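Local coordinates for phosphatidylethanolamine-binding protein (PDB 2GZQ), which probably binds phosphatidylethanolamine or related phospholipid head groups, at residues 71-85 with 97-110. Sequence-based numbering, arbitrary orientation.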
ATOM      1  N   GLU A  71      -2.974  -2.784  16.291  1.00  2.00           N
ATOM      2  CA  GLU A  71      -3.055  -1.716  17.291  1.00  2.10           C
ATOM      3  C   GLU A  71      -3.466  -0.430  16.641  1.00  2.00           C
ATOM      4  O   GLU A  71      -3.331  -0.274  15.433  1.00  2.00           O
ATOM      5  CB  GLU A  71      -1.751  -1.533  18.034  1.00  9.06           C
ATOM      6  CG  GLU A  71      -0.655  -1.157  17.151  1.00  7.90           C
ATOM      7  CD  GLU A  71       0.676  -0.986  17.878  1.00 17.83           C
ATOM      8  OE1 GLU A  71       1.260  -2.009  18.299  1.00 26.49           O
ATOM      9  OE2 GLU A  71       1.138   0.167  18.032  1.00 33.47           O
ATOM     10  N   GLU A  72      -4.053   0.453  17.440  1.00  2.00           N
ATOM     11  CA  GLU A  72      -4.358   1.814  17.035  1.00  2.00           C
ATOM     12  C   GLU A  72      -3.072   2.618  16.906  1.00  2.11           C
ATOM     13  O   GLU A  72      -2.083   2.302  17.536  1.00  2.08           O
ATOM     14  CB  GLU A  72      -5.265   2.472  18.079  1.00  5.67           C
ATOM     15  CG  GLU A  72      -6.647   1.881  18.100  1.00  5.95           C
ATOM     16  CD  GLU A  72      -7.545   2.495  19.155  1.00 12.74           C
ATOM     17  OE1 GLU A  72      -7.201   3.561  19.698  1.00 12.81           O
ATOM     18  OE2 GLU A  72      -8.603   1.901  19.428  1.00 25.64           O
ATOM     19  N   PRO A  73      -3.097   3.680  16.094  1.00  2.00           N
ATOM     20  CA  PRO A  73      -1.894   4.544  16.060  1.00  2.00           C
ATOM     21  C   PRO A  73      -1.724   5.282  17.370  1.00  2.02           C
ATOM     22  O   PRO A  73      -2.674   5.447  18.106  1.00  2.14           O
ATOM     23  CB  PRO A  73      -2.193   5.534  14.943  1.00  2.74           C
ATOM     24  CG  PRO A  73      -3.694   5.523  14.823  1.00  6.69           C
ATOM     25  CD  PRO A  73      -4.169   4.168  15.215  1.00  3.46           C
ATOM     26  N   PRO A  74      -0.512   5.772  17.679  1.00  2.00           N
ATOM     27  CA  PRO A  74      -0.305   6.606  18.848  1.00  2.00           C
ATOM     28  C   PRO A  74      -1.202   7.836  18.854  1.00  2.00           C
ATOM     29  O   PRO A  74      -1.661   8.296  17.802  1.00  2.00           O
ATOM     30  CB  PRO A  74       1.162   7.007  18.718  1.00  2.00           C
ATOM     31  CG  PRO A  74       1.783   5.914  17.910  1.00  2.90           C
ATOM     32  CD  PRO A  74       0.732   5.547  16.918  1.00  2.21           C
ATOM     33  N   GLU A  75      -1.450   8.356  20.036  1.00  2.00           N
ATOM     34  CA  GLU A  75      -2.214   9.576  20.194  1.00  2.55           C
ATOM     35  C   GLU A  75      -1.642  10.690  19.330  1.00  2.53           C
ATOM     36  O   GLU A  75      -0.426  10.886  19.279  1.00  2.89           O
ATOM     37  CB  GLU A  75      -2.154  10.010  21.652  1.00  5.21           C
ATOM     38  CG  GLU A  75      -3.022  11.218  21.989  1.00 12.69           C
ATOM     39  CD  GLU A  75      -2.818  11.726  23.413  1.00 16.76           C
ATOM     40  OE1 GLU A  75      -3.377  12.792  23.744  1.00 26.95           O
ATOM     41  OE2 GLU A  75      -2.102  11.062  24.195  1.00 15.06           O
ATOM     42  N   ASP A  76      -2.536  11.389  18.644  1.00  2.00           N
ATOM     43  CA  ASP A  76      -2.208  12.479  17.726  1.00  4.12           C
ATOM     44  C   ASP A  76      -1.483  12.079  16.457  1.00  2.44           C
ATOM     45  O   ASP A  76      -1.035  12.938  15.685  1.00  2.93           O
ATOM     46  CB  ASP A  76      -1.500  13.618  18.448  1.00  4.44           C
ATOM     47  CG  ASP A  76      -2.340  14.215  19.557  1.00 10.04           C
ATOM     48  OD1 ASP A  76      -3.569  14.381  19.382  1.00  9.67           O
ATOM     49  OD2 ASP A  76      -1.762  14.512  20.610  1.00 13.35           O
ATOM     50  N   TYR A  77      -1.413  10.773  16.220  1.00  2.00           N
ATOM     51  CA  TYR A  77      -0.974  10.219  14.952  1.00  2.00           C
ATOM     52  C   TYR A  77      -2.103   9.433  14.312  1.00  3.03           C
ATOM     53  O   TYR A  77      -3.059   9.023  14.969  1.00  4.17           O
ATOM     54  CB  TYR A  77       0.278   9.326  15.141  1.00  2.00           C
ATOM     55  CG  TYR A  77       1.520  10.149  15.359  1.00  2.00           C
ATOM     56  CD1 TYR A  77       2.349  10.455  14.293  1.00  2.00           C
ATOM     57  CD2 TYR A  77       1.803  10.696  16.601  1.00  2.33           C
ATOM     58  CE1 TYR A  77       3.454  11.229  14.458  1.00  2.46           C
ATOM     59  CE2 TYR A  77       2.923  11.488  16.783  1.00  2.00           C
ATOM     60  CZ  TYR A  77       3.740  11.759  15.699  1.00  2.00           C
ATOM     61  OH  TYR A  77       4.837  12.578  15.907  1.00  4.23           O
ATOM     62  N   CYS A  78      -1.966   9.217  13.016  1.00  2.00           N
ATOM     63  CA  CYS A  78      -2.890   8.334  12.338  0.50  2.82           C
ATOM     64  C   CYS A  78      -2.119   7.490  11.330  1.00  2.00           C
ATOM     65  O   CYS A  78      -0.940   7.736  11.048  1.00  3.25           O
ATOM     66  CB  CYS A  78      -4.023   9.125  11.693  0.50  3.41           C
ATOM     67  SG  CYS A  78      -3.437  10.361  10.563  0.50  5.14           S
ATOM     68  N   TYR A  79      -2.767   6.454  10.831  1.00  2.00           N
ATOM     69  CA  TYR A  79      -2.179   5.693   9.746  1.00  2.00           C
ATOM     70  C   TYR A  79      -2.484   6.314   8.404  1.00  2.56           C
ATOM     71  O   TYR A  79      -3.561   6.854   8.159  1.00  2.51           O
ATOM     72  CB  TYR A  79      -2.682   4.246   9.727  1.00  3.71           C
ATOM     73  CG  TYR A  79      -2.323   3.402  10.945  1.00  3.42           C
ATOM     74  CD1 TYR A  79      -3.279   2.654  11.575  1.00  2.74           C
ATOM     75  CD2 TYR A  79      -1.036   3.366  11.442  1.00  2.90           C
ATOM     76  CE1 TYR A  79      -2.977   1.870  12.677  1.00  3.65           C
ATOM     77  CE2 TYR A  79      -0.721   2.593  12.554  1.00  3.64           C
ATOM     78  CZ  TYR A  79      -1.694   1.837  13.154  1.00  3.28           C
ATOM     79  OH  TYR A  79      -1.324   1.094  14.258  1.00  3.42           O
ATOM     80  N   ILE A  80      -1.510   6.147   7.533  1.00  2.01           N
ATOM     81  CA  ILE A  80      -1.664   6.363   6.096  1.00  2.00           C
ATOM     82  C   ILE A  80      -1.281   5.064   5.399  1.00  2.00           C
ATOM     83  O   ILE A  80      -0.261   4.445   5.726  1.00  2.85           O
ATOM     84  CB  ILE A  80      -0.836   7.594   5.606  1.00  2.04           C
ATOM     85  CG1 ILE A  80      -1.046   7.815   4.116  1.00  2.24           C
ATOM     86  CG2 ILE A  80       0.620   7.479   6.008  1.00  3.28           C
ATOM     87  CD1 ILE A  80      -0.498   9.156   3.618  1.00  2.69           C
ATOM     88  N   LEU A  81      -2.122   4.636   4.464  1.00  2.00           N
ATOM     89  CA  LEU A  81      -1.991   3.340   3.810  1.00  2.00           C
ATOM     90  C   LEU A  81      -1.893   3.562   2.313  1.00  2.00           C
ATOM     91  O   LEU A  81      -2.724   4.256   1.724  1.00  2.00           O
ATOM     92  CB  LEU A  81      -3.230   2.509   4.140  1.00  2.00           C
ATOM     93  CG  LEU A  81      -3.303   1.123   3.517  1.00  2.54           C
ATOM     94  CD1 LEU A  81      -2.143   0.227   3.845  1.00  3.03           C
ATOM     95  CD2 LEU A  81      -4.587   0.435   3.928  1.00  3.04           C
ATOM     96  N   PHE A  82      -0.887   2.945   1.706  1.00  4.23           N
ATOM     97  CA  PHE A  82      -0.705   2.978   0.274  1.00  5.83           C
ATOM     98  C   PHE A  82      -0.784   1.538  -0.238  1.00  7.26           C
ATOM     99  O   PHE A  82      -0.158   0.644   0.365  1.00  9.99           O
ATOM    100  CB  PHE A  82       0.688   3.520  -0.108  1.00  7.34           C
ATOM    101  CG  PHE A  82       0.966   4.944   0.300  1.00  6.11           C
ATOM    102  CD1 PHE A  82       0.022   5.939   0.211  1.00  8.12           C
ATOM    103  CD2 PHE A  82       2.222   5.312   0.765  1.00 10.41           C
ATOM    104  CE1 PHE A  82       0.334   7.237   0.569  1.00  4.54           C
ATOM    105  CE2 PHE A  82       2.513   6.589   1.090  1.00 11.05           C
ATOM    106  CZ  PHE A  82       1.585   7.551   1.021  1.00  7.02           C
HETATM  107  N   MSE A  83      -1.469   1.309  -1.349  1.00  6.43           N
HETATM  108  CA  MSE A  83      -1.336   0.083  -2.062  0.50  9.57           C
HETATM  109  C   MSE A  83      -0.668   0.354  -3.404  1.00  5.34           C
HETATM  110  O   MSE A  83      -1.073   1.273  -4.133  1.00  5.18           O
HETATM  111  CB  MSE A  83      -2.719  -0.450  -2.253  0.50  8.04           C
HETATM  112  CG  MSE A  83      -2.778  -1.700  -3.002  0.50  5.12           C
HETATM  113 SE   MSE A  83      -4.577  -1.840  -3.528  0.30  6.35          SE
HETATM  114  CE  MSE A  83      -4.438  -3.411  -4.653  0.50  7.72           C
ATOM    115  N   ILE A  84       0.372  -0.425  -3.701  1.00  3.95           N
ATOM    116  CA  ILE A  84       1.215  -0.212  -4.866  1.00  3.91           C
ATOM    117  C   ILE A  84       1.470  -1.500  -5.628  1.00  5.16           C
ATOM    118  O   ILE A  84       1.406  -2.597  -5.081  1.00  5.79           O
ATOM    119  CB  ILE A  84       2.563   0.440  -4.531  1.00  5.56           C
ATOM    120  CG1 ILE A  84       3.344  -0.434  -3.573  1.00  4.81           C
ATOM    121  CG2 ILE A  84       2.367   1.827  -3.974  1.00  5.72           C
ATOM    122  CD1 ILE A  84       4.806  -0.149  -3.557  1.00  6.93           C
ATOM    123  N   ASP A  85       1.835  -1.343  -6.891  1.00  4.92           N
ATOM    124  CA  ASP A  85       2.458  -2.396  -7.684  1.00  5.27           C
ATOM    125  C   ASP A  85       3.871  -1.962  -8.057  1.00  4.81           C
ATOM    126  O   ASP A  85       4.031  -1.084  -8.908  1.00  5.18           O
ATOM    127  CB  ASP A  85       1.625  -2.668  -8.933  1.00  5.22           C
ATOM    128  CG  ASP A  85       2.153  -3.837  -9.747  1.00  5.11           C
ATOM    129  OD1 ASP A  85       1.576  -4.119 -10.827  1.00  6.70           O
ATOM    130  OD2 ASP A  85       3.129  -4.467  -9.288  1.00  7.04           O
ATOM    131  N   ARG A  97       7.268   1.515 -11.897  1.00  4.36           N
ATOM    132  CA  ARG A  97       7.459   1.297 -10.417  1.00  4.32           C
ATOM    133  C   ARG A  97       7.477   2.704  -9.758  1.00  4.34           C
ATOM    134  O   ARG A  97       8.278   3.551 -10.174  1.00  5.33           O
ATOM    135  CB  ARG A  97       8.849   0.617 -10.150  1.00  4.78           C
ATOM    136  CG  ARG A  97       9.221   0.456  -8.619  1.00  5.35           C
ATOM    137  CD  ARG A  97      10.455  -0.353  -8.463  1.00  6.53           C
ATOM    138  NE  ARG A  97      10.223  -1.729  -8.878  1.00  6.11           N
ATOM    139  CZ  ARG A  97      11.145  -2.681  -8.934  1.00 10.87           C
ATOM    140  NH1 ARG A  97      12.393  -2.421  -8.595  1.00 10.93           N
ATOM    141  NH2 ARG A  97      10.798  -3.902  -9.313  1.00 12.42           N
ATOM    142  N   ASP A  98       6.760   2.973  -8.673  1.00  2.69           N
ATOM    143  CA  ASP A  98       5.628   2.212  -8.118  1.00  2.13           C
ATOM    144  C   ASP A  98       4.336   2.722  -8.739  1.00  3.22           C
ATOM    145  O   ASP A  98       4.091   3.929  -8.778  1.00  4.90           O
ATOM    146  CB  ASP A  98       5.516   2.482  -6.622  1.00  3.46           C
ATOM    147  CG  ASP A  98       6.641   1.879  -5.807  1.00  3.77           C
ATOM    148  OD1 ASP A  98       7.210   0.867  -6.249  1.00  3.84           O
ATOM    149  OD2 ASP A  98       6.906   2.397  -4.696  1.00  4.69           O
ATOM    150  N   TYR A  99       3.470   1.839  -9.200  1.00  2.77           N
ATOM    151  CA  TYR A  99       2.110   2.240  -9.577  1.00  2.75           C
ATOM    152  C   TYR A  99       1.271   2.313  -8.316  1.00  3.37           C
ATOM    153  O   TYR A  99       1.231   1.350  -7.547  1.00  5.00           O
ATOM    154  CB  TYR A  99       1.530   1.234 -10.577  1.00  3.08           C
ATOM    155  CG  TYR A  99       0.197   1.639 -11.155  1.00  3.62           C
ATOM    156  CD1 TYR A  99       0.118   2.292 -12.370  1.00  5.41           C
ATOM    157  CD2 TYR A  99      -0.949   1.423 -10.460  1.00  5.66           C
ATOM    158  CE1 TYR A  99      -1.122   2.675 -12.887  1.00  8.26           C
ATOM    159  CE2 TYR A  99      -2.192   1.818 -10.968  1.00  7.02           C
ATOM    160  CZ  TYR A  99      -2.246   2.431 -12.177  1.00  6.29           C
ATOM    161  OH  TYR A  99      -3.491   2.822 -12.657  1.00 12.69           O
ATOM    162  N   VAL A 100       0.605   3.440  -8.091  1.00  2.48           N
ATOM    163  CA  VAL A 100      -0.182   3.602  -6.889  1.00  3.19           C
ATOM    164  C   VAL A 100      -1.678   3.364  -7.134  1.00  3.32           C
ATOM    165  O   VAL A 100      -2.342   4.116  -7.838  1.00  3.25           O
ATOM    166  CB  VAL A 100       0.130   4.935  -6.152  1.00  2.82           C
ATOM    167  CG1 VAL A 100      -0.048   6.129  -7.048  1.00  3.46           C
ATOM    168  CG2 VAL A 100      -0.703   5.049  -4.860  1.00  4.35           C
ATOM    169  N   HIS A 101      -2.167   2.281  -6.544  1.00  2.72           N
ATOM    170  CA  HIS A 101      -3.559   1.907  -6.615  1.00  2.13           C
ATOM    171  C   HIS A 101      -4.465   2.661  -5.659  1.00  2.00           C
ATOM    172  O   HIS A 101      -5.668   2.796  -5.945  1.00  2.00           O
ATOM    173  CB  HIS A 101      -3.665   0.404  -6.347  1.00  3.12           C
ATOM    174  CG  HIS A 101      -3.105  -0.417  -7.447  1.00  2.68           C
ATOM    175  ND1 HIS A 101      -3.759  -0.580  -8.639  1.00  4.69           N
ATOM    176  CD2 HIS A 101      -1.925  -1.071  -7.578  1.00  4.51           C
ATOM    177  CE1 HIS A 101      -3.011  -1.307  -9.459  1.00  5.12           C
ATOM    178  NE2 HIS A 101      -1.891  -1.622  -8.833  1.00  5.42           N
ATOM    179  N   TRP A 102      -3.960   3.082  -4.509  1.00  2.07           N
ATOM    180  CA  TRP A 102      -4.828   3.536  -3.421  1.00  2.21           C
ATOM    181  C   TRP A 102      -3.977   4.254  -2.407  1.00  2.74           C
ATOM    182  O   TRP A 102      -2.889   3.781  -2.073  1.00  3.43           O
ATOM    183  CB  TRP A 102      -5.532   2.318  -2.802  1.00  3.28           C
ATOM    184  CG  TRP A 102      -6.531   2.611  -1.726  1.00  2.26           C
ATOM    185  CD1 TRP A 102      -7.339   3.709  -1.602  1.00  2.98           C
ATOM    186  CD2 TRP A 102      -6.832   1.757  -0.628  1.00  2.41           C
ATOM    187  NE1 TRP A 102      -8.131   3.576  -0.483  1.00  2.27           N
ATOM    188  CE2 TRP A 102      -7.832   2.387   0.133  1.00  2.37           C
ATOM    189  CE3 TRP A 102      -6.348   0.508  -0.218  1.00  3.35           C
ATOM    190  CZ2 TRP A 102      -8.336   1.837   1.303  1.00  2.91           C
ATOM    191  CZ3 TRP A 102      -6.872  -0.055   0.934  1.00  4.30           C
ATOM    192  CH2 TRP A 102      -7.861   0.605   1.682  1.00  3.05           C
ATOM    193  N   ALA A 103      -4.463   5.392  -1.920  1.00  2.55           N
ATOM    194  CA  ALA A 103      -3.842   6.097  -0.801  1.00  3.20           C
ATOM    195  C   ALA A 103      -4.904   6.698   0.075  1.00  2.73           C
ATOM    196  O   ALA A 103      -5.702   7.526  -0.374  1.00  2.98           O
ATOM    197  CB  ALA A 103      -2.909   7.204  -1.278  1.00  3.47           C
ATOM    198  N   VAL A 104      -4.918   6.313   1.346  1.00  3.04           N
ATOM    199  CA  VAL A 104      -5.893   6.815   2.300  1.00  2.36           C
ATOM    200  C   VAL A 104      -5.135   7.173   3.569  1.00  2.22           C
ATOM    201  O   VAL A 104      -4.283   6.433   4.033  1.00  2.87           O
ATOM    202  CB  VAL A 104      -7.046   5.809   2.525  1.00  3.11           C
ATOM    203  CG1 VAL A 104      -6.543   4.459   3.014  1.00  4.41           C
ATOM    204  CG2 VAL A 104      -8.087   6.371   3.453  1.00  4.08           C
ATOM    205  N   SER A 105      -5.468   8.336   4.119  1.00  3.03           N
ATOM    206  CA  SER A 105      -4.760   8.904   5.246  1.00  3.63           C
ATOM    207  C   SER A 105      -5.719   9.323   6.343  1.00  4.28           C
ATOM    208  O   SER A 105      -6.829   9.770   6.058  1.00  9.85           O
ATOM    209  CB  SER A 105      -3.974  10.095   4.711  1.00  5.36           C
ATOM    210  OG  SER A 105      -3.193  10.736   5.706  1.00  5.57           O
ATOM    211  N   GLY A 106      -5.356   9.163   7.598  1.00  3.85           N
ATOM    212  CA  GLY A 106      -6.212   9.611   8.692  1.00  4.07           C
ATOM    213  C   GLY A 106      -6.803   8.527   9.561  1.00  2.93           C
ATOM    214  O   GLY A 106      -7.595   8.828  10.468  1.00  4.27           O
ATOM    215  N   ILE A 107      -6.436   7.281   9.293  1.00  3.29           N
ATOM    216  CA  ILE A 107      -7.014   6.113   9.989  1.00  3.66           C
ATOM    217  C   ILE A 107      -6.646   6.150  11.472  1.00  2.57           C
ATOM    218  O   ILE A 107      -5.498   6.315  11.842  1.00  2.62           O
ATOM    219  CB  ILE A 107      -6.497   4.771   9.383  1.00  5.74           C
ATOM    220  CG1 ILE A 107      -6.792   4.676   7.869  1.00  6.41           C
ATOM    221  CG2 ILE A 107      -7.051   3.593  10.128  1.00 12.14           C
ATOM    222  CD1 ILE A 107      -5.832   3.811   7.078  1.00  9.08           C
ATOM    223  N   LYS A 108      -7.644   6.033  12.324  1.00  3.34           N
ATOM    224  CA  LYS A 108      -7.497   6.057  13.778  1.00  4.93           C
ATOM    225  C   LYS A 108      -7.901   4.723  14.432  1.00  4.74           C
ATOM    226  O   LYS A 108      -7.534   4.467  15.578  1.00  8.70           O
ATOM    227  CB  LYS A 108      -8.362   7.165  14.403  1.00  6.88           C
ATOM    228  CG  LYS A 108      -7.961   8.561  14.037  1.00  9.89           C
ATOM    229  CD  LYS A 108      -6.554   8.894  14.511  1.00 11.82           C
ATOM    230  CE  LYS A 108      -6.462   8.969  16.024  1.00 11.55           C
ATOM    231  NZ  LYS A 108      -5.099   9.244  16.594  1.00 13.80           N
ATOM    232  N   SER A 109      -8.668   3.912  13.704  0.50 12.66           N
ATOM    233  CA  SER A 109      -9.374   2.738  14.250  0.50 10.89           C
ATOM    234  C   SER A 109      -8.614   1.453  13.926  0.50  5.09           C
ATOM    235  O   SER A 109      -7.969   1.379  12.882  0.50  4.29           O
ATOM    236  CB  SER A 109     -10.748   2.612  13.585  0.50  5.18           C
ATOM    237  OG  SER A 109     -11.393   1.398  13.960  0.50  9.33           O
ATOM    238  N   LYS A 110      -8.745   0.414  14.749  1.00  3.32           N
ATOM    239  CA  LYS A 110      -8.148  -0.872  14.414  1.00  3.18           C
ATOM    240  C   LYS A 110      -8.821  -1.555  13.244  1.00  3.74           C
ATOM    241  O   LYS A 110      -8.362  -2.585  12.806  1.00  5.22           O
ATOM    242  CB  LYS A 110      -8.199  -1.830  15.593  1.00  2.99           C
ATOM    243  CG  LYS A 110      -7.168  -1.555  16.636  1.00  6.97           C
ATOM    244  CD  LYS A 110      -7.460  -2.354  17.860  1.00 12.61           C
ATOM    245  CE  LYS A 110      -6.993  -3.773  17.712  1.00 17.39           C
ATOM    246  NZ  LYS A 110      -6.965  -4.450  19.038  1.00 25.75           N
TER
HETATM  247  O   HOH W   1      -6.919   5.790  17.793  1.00 27.31           O
HETATM  248  O   HOH W   2     -10.180   0.807  17.212  1.00 30.57           O
HETATM  249  O   HOH W   3      -4.804   7.045  18.560  1.00 23.18           O
HETATM  250  O   HOH W   4      -5.355  10.850  18.953  1.00 26.14           O
HETATM  251  O   HOH W   5      -1.073  -3.364 -10.897  1.00 15.54           O
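L81 and V104 form a hydrogen-bonded antiparallel pair at the tight middle of this contact, with L81 N 2.8 Å from V104 O. Branched and aromatic residues suit this dry face: L81 CD2 meets W102 CZ3 at 3.8 Å, and V104 CG1, on the same strand as W102, lies over one face of the indole, offset toward the rim. On the other face small A103 leaves room for F82, whose CD1 comes within 3.5 Å of A103 CB at the ring edge.

Two bulges interrupt the pairing. In the classic bulge H101 and W102 both face M83, a selenomethionine; in the G1 bulge Y79 O accepts from G106 N and I107 N, and G106 has a positive phi (113°) that glycine tolerates easily. Water 5 links H101 NE2 to D85 OD1, which also bonds H138, while H101 ND1 bonds V127 O, a setting consistent with the ligand pocket of this family.

The loop end is looser and wetter. K108, folded back by bends at chi2 and chi3, brings NZ 2.6 Å from Y77 O, while waters 3 and 4 tie the same ammonium to P73 O and D76 N.

Strand 138-148 flanks 77-85, strand 121-124 flanks 99-107, and strand 66-69 of the second sheet packs against L81, W102 and I107.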